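Putative branched chain amino acid ABC transporter, periplasmic amino acid-binding protein (Brucella ovis, PDB 4XFK) probably serves as the periplasmic solute-binding component of an ABC-type transport system that takes up branched-chain and other amino acids. Local coordinates at residues Val35-Leu39 and Val300-Gln304. The protein carries 1 engineered substitution. Numbering follows the deposited sequence.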
loop_
_atom_site.group_PDB
_atom_site.type_symbol
_atom_site.label_atom_id
_atom_site.label_comp_id
_atom_site.label_asym_id
_atom_site.label_seq_id
_atom_site.Cartn_x
_atom_site.Cartn_y
_atom_site.Cartn_z
ATOM N N VAL A 35 6.396 10.517 0.361
ATOM C CA VAL A 35 7.311 10.764 -0.744
ATOM C C VAL A 35 8.223 11.961 -0.446
ATOM O O VAL A 35 9.442 11.889 -0.642
ATOM C CB VAL A 35 6.530 10.943 -2.063
ATOM C CG1 VAL A 35 7.444 11.408 -3.197
ATOM C CG2 VAL A 35 5.844 9.633 -2.440
ATOM N N LEU A 36 7.651 13.051 0.051
ATOM C CA LEU A 36 8.477 14.209 0.396
ATOM C C LEU A 36 9.415 13.862 1.546
ATOM O O LEU A 36 10.551 14.317 1.581
ATOM C CB LEU A 36 7.610 15.417 0.750
ATOM C CG LEU A 36 6.846 15.991 -0.443
ATOM C CD1 LEU A 36 6.076 17.242 -0.043
ATOM C CD2 LEU A 36 7.778 16.286 -1.600
ATOM N N TYR A 37 8.949 13.045 2.487
ATOM C CA TYR A 37 9.824 12.623 3.583
ATOM C C TYR A 37 11.053 11.873 3.059
ATOM O O TYR A 37 12.189 12.236 3.371
ATOM C CB TYR A 37 9.058 11.760 4.598
ATOM C CG TYR A 37 9.927 11.147 5.676
ATOM C CD1 TYR A 37 10.160 11.813 6.876
ATOM C CD2 TYR A 37 10.489 9.884 5.508
ATOM C CE1 TYR A 37 10.947 11.243 7.866
ATOM C CE2 TYR A 37 11.274 9.309 6.491
ATOM C CZ TYR A 37 11.505 9.992 7.667
ATOM O OH TYR A 37 12.285 9.406 8.641
ATOM N N GLN A 38 10.839 10.824 2.271
ATOM C CA GLN A 38 11.965 9.971 1.908
ATOM C C GLN A 38 12.818 10.531 0.773
ATOM O O GLN A 38 14.051 10.437 0.812
ATOM C CB GLN A 38 11.529 8.532 1.635
ATOM C CG GLN A 38 12.716 7.582 1.552
ATOM C CD GLN A 38 13.568 7.584 2.818
ATOM O OE1 GLN A 38 13.052 7.646 3.930
ATOM N NE2 GLN A 38 14.879 7.486 2.646
ATOM N N LEU A 39 12.191 11.121 -0.242
ATOM C CA LEU A 39 12.984 11.837 -1.235
ATOM C C LEU A 39 13.690 13.024 -0.578
ATOM O O LEU A 39 14.783 13.411 -0.992
ATOM C CB LEU A 39 12.142 12.299 -2.419
ATOM C CG LEU A 39 11.530 11.201 -3.287
ATOM C CD1 LEU A 39 10.864 11.815 -4.494
ATOM C CD2 LEU A 39 12.572 10.188 -3.724
ATOM N N VAL A 300 7.543 4.969 2.197
ATOM C CA VAL A 300 8.867 5.295 2.719
ATOM C C VAL A 300 9.858 4.148 2.500
ATOM O O VAL A 300 10.967 4.355 1.991
ATOM C CB VAL A 300 8.820 5.650 4.221
ATOM C CG1 VAL A 300 10.238 5.775 4.779
ATOM C CG2 VAL A 300 8.000 6.919 4.454
ATOM N N PHE A 301 9.464 2.935 2.870
ATOM C CA PHE A 301 10.389 1.807 2.796
ATOM C C PHE A 301 10.729 1.491 1.333
ATOM O O PHE A 301 11.869 1.158 0.998
ATOM C CB PHE A 301 9.828 0.566 3.507
ATOM C CG PHE A 301 9.514 0.761 4.979
ATOM C CD1 PHE A 301 10.041 1.822 5.700
ATOM C CD2 PHE A 301 8.665 -0.124 5.635
ATOM C CE1 PHE A 301 9.729 1.995 7.049
ATOM C CE2 PHE A 301 8.362 0.038 6.986
ATOM C CZ PHE A 301 8.885 1.101 7.685
ATOM N N GLY A 302 9.740 1.619 0.458
ATOM C CA GLY A 302 9.979 1.426 -0.954
ATOM C C GLY A 302 10.974 2.430 -1.484
ATOM O O GLY A 302 11.875 2.080 -2.250
ATOM N N LEU A 303 10.822 3.684 -1.074
ATOM C CA LEU A 303 11.755 4.712 -1.520
ATOM C C LEU A 303 13.125 4.565 -0.866
ATOM O O LEU A 303 14.120 4.995 -1.435
ATOM C CB LEU A 303 11.177 6.111 -1.331
ATOM C CG LEU A 303 10.011 6.450 -2.261
ATOM C CD1 LEU A 303 9.359 7.775 -1.857
ATOM C CD2 LEU A 303 10.474 6.512 -3.707
ATOM N N GLN A 304 13.191 3.921 0.301
ATOM C CA GLN A 304 14.486 3.544 0.869
ATOM C C GLN A 304 15.179 2.489 0.010
ATOM O O GLN A 304 16.384 2.576 -0.225
ATOM C CB GLN A 304 14.355 3.071 2.320
ATOM C CG GLN A 304 13.980 4.195 3.264
ATOM C CD GLN A 304 13.967 3.786 4.724
ATOM O OE1 GLN A 304 14.188 2.623 5.057
ATOM N NE2 GLN A 304 13.704 4.748 5.608
HETATM O O HOH W 1 15.769 6.617 0.247
#
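Gln38 leaves its helix with CG anti to the backbone N and then bends at chi2 (58°), which lays its carboxamide across the side chain of Gln304, a residue that stays extended beyond CG. The two glutamines join segments 35-39 and 300-304, on helices 26-44 and 296-312, which run 29° from parallel in one lobe of the periplasmic binding protein fold, beside the parallel sheet that includes strands 13-18 and 54-59. Although far apart in sequence, the segments come within 9.0 Å, axis to axis, and six of the seven touching residues are buried.

The side chains of Gln38 and Gln304 are roughly perpendicular, with their amide planes 75° apart, so the amides do not lie flat on each other. Gln304 NE2 gives Gln38 OE1 a long, weak hydrogen bond of 3.4 Å, nearly straight at the hydrogen, while Gln304 CG presses on Gln38 CD. Gln38 OE1 also meets a methyl, Val300 CG1, 3.5 Å away. Nearer the backbone, Gln38 CG lies 3.6 Å from Leu303 CB, the two side chains running alongside in opposite senses.

Leucine and valine groups extend the packing along the interface. Leu303 reaches between Val35 and Leu39: its CD1 rests 3.8 Å from Val35 CA, and its CD2 meets Leu39 CD2. Val300 CG2 approaches Tyr37 CD2 obliquely at 4.0 Å. Helix 274-288 completes this part of the interface, with Tyr284 against both Tyr37 and Val300 and with Asp283 OD2 hydrogen-bonded to Tyr37 OH.

The other end of the Gln38 amide is held by water: NE2 donates to a molecule 2.7 Å away, which in turn donates to the backbone oxygen of Leu303, 2.9 Å from the water oxygen.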